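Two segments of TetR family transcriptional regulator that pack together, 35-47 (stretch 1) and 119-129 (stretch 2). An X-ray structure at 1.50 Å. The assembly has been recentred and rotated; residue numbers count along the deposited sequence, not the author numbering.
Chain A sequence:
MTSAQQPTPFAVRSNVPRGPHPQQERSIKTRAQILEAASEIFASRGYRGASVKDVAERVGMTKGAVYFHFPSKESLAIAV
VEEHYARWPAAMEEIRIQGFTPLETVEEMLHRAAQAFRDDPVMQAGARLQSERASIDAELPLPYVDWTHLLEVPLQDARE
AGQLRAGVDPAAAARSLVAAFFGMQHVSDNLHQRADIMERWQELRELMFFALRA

Stretch 1 (35-47) LEAASEIFASRGY
Stretch 2 (119-129) DDPVMQAGARL

How do the two stretches lie together? Stretch 1 is helical from Leu-35, with phi/psi near -63/-42 as far as Ala-43, drifting to -88/-31 at Ser-44 and -116/-14 at Arg-45; stretch 2 is helical from Pro-121 onward with similar angles. Their axes run in the same general sense, crossing at 44° with a closest approach of 7.8 Å. Asp-120 (phi/psi -106/117) caps the second helix, its OD1 accepting from Val-122 N at 2.9 Å.

What lets the backbones come so close? Small residues do: Ala-43 CA lies 4.2 Å from Ala-125 CA. Ala-125 CB points toward stretch 1, filling a hollow where it meets Ser-39 O at 3.4 Å and Phe-42 CB at 4.0 Å. Ala-43 CB, in return, rests 3.9 Å from Gln-124 CB.

What fills the earlier end? Ser-39 (chi1 m) brings OG within 3.4 Å of Val-122 CG2 (chi1 t), while OG donates to Leu-35 O at 2.9 Å. Pro-121 CB sits 4.0 Å from Glu-40 CG.

How does the later end close? Leu-129 (m, t) lays CD2 over the Phe-42 ring (chi1 m), 4.2 Å from its centroid, and 3.9 Å from Tyr-47 CB. Extended Arg-128 (t, t, t) donates from NH1 to Ala-43 O at 2.9 Å. Gly-46 (phi/psi 76/176) puts CA over one face of the Arg-128 guanidinium, 3.4 Å from Arg-128 NE; a CB there would crowd Arg-128 NH2.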

# COMPACT_ATOMS: atom_id res chain seq x y z
N LEU A 35 10.81 -20.11 -12.62
CA LEU A 35 10.43 -18.92 -11.89
C LEU A 35 9.34 -18.15 -12.62
O LEU A 35 8.45 -17.62 -11.97
CB LEU A 35 11.64 -18.00 -11.69
CG LEU A 35 12.58 -18.18 -10.49
CD1 LEU A 35 13.55 -17.00 -10.44
CD2 LEU A 35 11.81 -18.23 -9.18
N GLU A 36 9.37 -18.09 -13.95
CA GLU A 36 8.33 -17.39 -14.70
C GLU A 36 6.97 -18.09 -14.55
O GLU A 36 5.95 -17.43 -14.30
CB GLU A 36 8.74 -17.28 -16.16
CG GLU A 36 7.95 -16.28 -16.97
CD GLU A 36 8.21 -14.80 -16.58
OE1 GLU A 36 9.33 -14.38 -16.09
OE2 GLU A 36 7.30 -13.98 -16.84
N ALA A 37 6.97 -19.41 -14.67
CA ALA A 37 5.75 -20.18 -14.46
C ALA A 37 5.21 -20.05 -13.05
O ALA A 37 4.01 -19.86 -12.88
CB ALA A 37 5.98 -21.66 -14.79
N ALA A 38 6.10 -20.11 -12.07
CA ALA A 38 5.70 -19.92 -10.71
C ALA A 38 5.09 -18.53 -10.51
O ALA A 38 4.11 -18.37 -9.81
CB ALA A 38 6.88 -20.10 -9.78
N SER A 39 5.69 -17.56 -11.15
CA SER A 39 5.21 -16.17 -11.02
C SER A 39 3.82 -16.04 -11.57
O SER A 39 2.98 -15.35 -11.01
CB SER A 39 6.16 -15.22 -11.71
OG SER A 39 7.39 -15.16 -10.98
N GLU A 40 3.59 -16.62 -12.74
CA GLU A 40 2.28 -16.56 -13.34
C GLU A 40 1.25 -17.13 -12.38
O GLU A 40 0.19 -16.53 -12.20
CB GLU A 40 2.26 -17.33 -14.67
CG GLU A 40 3.07 -16.64 -15.78
CD GLU A 40 3.40 -17.52 -16.98
OE1 GLU A 40 2.90 -18.65 -17.05
OE2 GLU A 40 4.16 -17.06 -17.88
N ILE A 41 1.54 -18.26 -11.77
CA ILE A 41 0.58 -18.91 -10.87
C ILE A 41 0.39 -18.15 -9.55
O ILE A 41 -0.73 -17.99 -9.06
CB ILE A 41 0.96 -20.41 -10.68
CG1 ILE A 41 0.73 -21.11 -12.01
CG2 ILE A 41 0.16 -21.05 -9.54
CD1 ILE A 41 1.33 -22.45 -12.12
N PHE A 42 1.48 -17.69 -8.98
CA PHE A 42 1.36 -16.91 -7.75
C PHE A 42 0.59 -15.62 -8.01
O PHE A 42 -0.19 -15.17 -7.17
CB PHE A 42 2.71 -16.53 -7.16
CG PHE A 42 3.47 -17.66 -6.47
CD1 PHE A 42 2.88 -18.49 -5.54
CD2 PHE A 42 4.84 -17.77 -6.70
CE1 PHE A 42 3.65 -19.46 -4.89
CE2 PHE A 42 5.62 -18.71 -6.04
CZ PHE A 42 5.00 -19.56 -5.17
N ALA A 43 0.87 -14.96 -9.14
CA ALA A 43 0.16 -13.70 -9.44
C ALA A 43 -1.35 -13.88 -9.58
O ALA A 43 -2.14 -13.05 -9.13
CB ALA A 43 0.75 -13.05 -10.68
N SER A 44 -1.74 -15.02 -10.14
CA SER A 44 -3.13 -15.24 -10.42
C SER A 44 -3.86 -15.87 -9.25
O SER A 44 -5.04 -15.54 -9.05
CB SER A 44 -3.29 -16.02 -11.73
OG SER A 44 -2.75 -17.28 -11.67
N ARG A 45 -3.17 -16.68 -8.45
CA ARG A 45 -3.79 -17.50 -7.40
C ARG A 45 -3.39 -17.18 -5.97
O ARG A 45 -4.07 -17.65 -5.04
CB ARG A 45 -3.51 -18.98 -7.64
CG ARG A 45 -3.96 -19.43 -9.01
CD ARG A 45 -3.74 -20.90 -9.29
NE ARG A 45 -3.88 -21.13 -10.73
CZ ARG A 45 -3.51 -22.24 -11.37
NH1 ARG A 45 -3.00 -23.26 -10.71
NH2 ARG A 45 -3.69 -22.32 -12.69
N GLY A 46 -2.32 -16.42 -5.80
CA GLY A 46 -1.75 -16.16 -4.48
C GLY A 46 -0.98 -17.37 -4.00
O GLY A 46 -0.92 -18.40 -4.65
N TYR A 47 -0.36 -17.22 -2.84
CA TYR A 47 0.48 -18.29 -2.31
C TYR A 47 -0.33 -19.54 -1.96
O TYR A 47 0.03 -20.63 -2.38
CB TYR A 47 1.23 -17.78 -1.08
CG TYR A 47 2.17 -18.79 -0.52
CD1 TYR A 47 3.43 -18.97 -1.07
CD2 TYR A 47 1.83 -19.56 0.57
CE1 TYR A 47 4.34 -19.89 -0.57
CE2 TYR A 47 2.73 -20.53 1.05
CZ TYR A 47 3.98 -20.67 0.48
OH TYR A 47 4.91 -21.61 0.93
N ASP A 119 2.92 -5.22 -16.51
CA ASP A 119 3.12 -6.24 -17.54
C ASP A 119 3.74 -7.56 -17.11
O ASP A 119 3.54 -8.56 -17.80
CB ASP A 119 3.99 -5.66 -18.67
CG ASP A 119 3.30 -4.56 -19.48
OD1 ASP A 119 2.06 -4.34 -19.35
OD2 ASP A 119 4.07 -3.98 -20.28
N ASP A 120 4.57 -7.55 -16.07
CA ASP A 120 5.53 -8.63 -15.86
C ASP A 120 5.07 -9.53 -14.71
O ASP A 120 4.95 -9.09 -13.59
CB ASP A 120 6.92 -8.06 -15.55
CG ASP A 120 7.98 -9.11 -15.53
OD1 ASP A 120 7.70 -10.26 -15.13
OD2 ASP A 120 9.15 -8.76 -15.88
N PRO A 121 4.80 -10.82 -14.99
CA PRO A 121 4.36 -11.68 -13.94
C PRO A 121 5.28 -11.75 -12.72
O PRO A 121 4.78 -11.97 -11.60
CB PRO A 121 4.28 -13.04 -14.60
CG PRO A 121 4.00 -12.76 -16.04
CD PRO A 121 4.79 -11.51 -16.31
N VAL A 122 6.59 -11.67 -12.91
CA VAL A 122 7.48 -11.76 -11.74
C VAL A 122 7.22 -10.58 -10.78
O VAL A 122 7.26 -10.75 -9.55
CB VAL A 122 8.96 -11.85 -12.15
CG1 VAL A 122 9.87 -11.83 -10.93
CG2 VAL A 122 9.17 -13.11 -12.97
N MET A 123 7.01 -9.39 -11.34
CA MET A 123 6.70 -8.24 -10.50
C MET A 123 5.33 -8.37 -9.86
O MET A 123 5.19 -8.04 -8.67
CB MET A 123 6.77 -6.96 -11.33
CG MET A 123 8.15 -6.66 -11.92
SD MET A 123 9.34 -6.17 -10.63
CE MET A 123 8.70 -4.62 -10.28
N GLN A 124 4.36 -8.83 -10.61
CA GLN A 124 3.03 -8.96 -10.06
C GLN A 124 3.03 -9.99 -8.92
O GLN A 124 2.39 -9.83 -7.89
CB GLN A 124 2.05 -9.36 -11.14
CG GLN A 124 1.96 -8.30 -12.25
CD GLN A 124 1.30 -8.76 -13.51
OE1 GLN A 124 0.97 -9.93 -13.68
NE2 GLN A 124 1.09 -7.83 -14.41
N ALA A 125 3.75 -11.08 -9.12
CA ALA A 125 3.85 -12.12 -8.13
C ALA A 125 4.61 -11.66 -6.90
O ALA A 125 4.23 -11.93 -5.77
CB ALA A 125 4.52 -13.35 -8.71
N GLY A 126 5.71 -10.94 -7.13
CA GLY A 126 6.49 -10.41 -6.00
C GLY A 126 5.64 -9.55 -5.12
O GLY A 126 5.65 -9.69 -3.90
N ALA A 127 4.87 -8.66 -5.73
CA ALA A 127 3.99 -7.78 -4.98
C ALA A 127 2.88 -8.55 -4.28
O ALA A 127 2.58 -8.33 -3.09
CB ALA A 127 3.39 -6.67 -5.86
N ARG A 128 2.27 -9.52 -4.97
CA ARG A 128 1.21 -10.26 -4.33
C ARG A 128 1.71 -11.08 -3.17
O ARG A 128 1.05 -11.13 -2.12
CB ARG A 128 0.48 -11.16 -5.33
CG ARG A 128 -0.69 -11.89 -4.68
CD ARG A 128 -1.69 -12.37 -5.69
NE ARG A 128 -2.83 -13.01 -5.00
CZ ARG A 128 -3.93 -13.44 -5.62
NH1 ARG A 128 -4.04 -13.34 -6.93
NH2 ARG A 128 -4.94 -13.96 -4.92
N LEU A 129 2.85 -11.74 -3.32
CA LEU A 129 3.42 -12.50 -2.20
C LEU A 129 3.73 -11.59 -1.00
O LEU A 129 3.41 -11.96 0.15
CB LEU A 129 4.65 -13.26 -2.67
CG LEU A 129 4.37 -14.34 -3.72
CD1 LEU A 129 5.65 -14.79 -4.38
CD2 LEU A 129 3.65 -15.51 -3.10
O HOH W 1 10.30 -11.53 -15.60
O HOH W 2 -6.79 -14.60 -6.72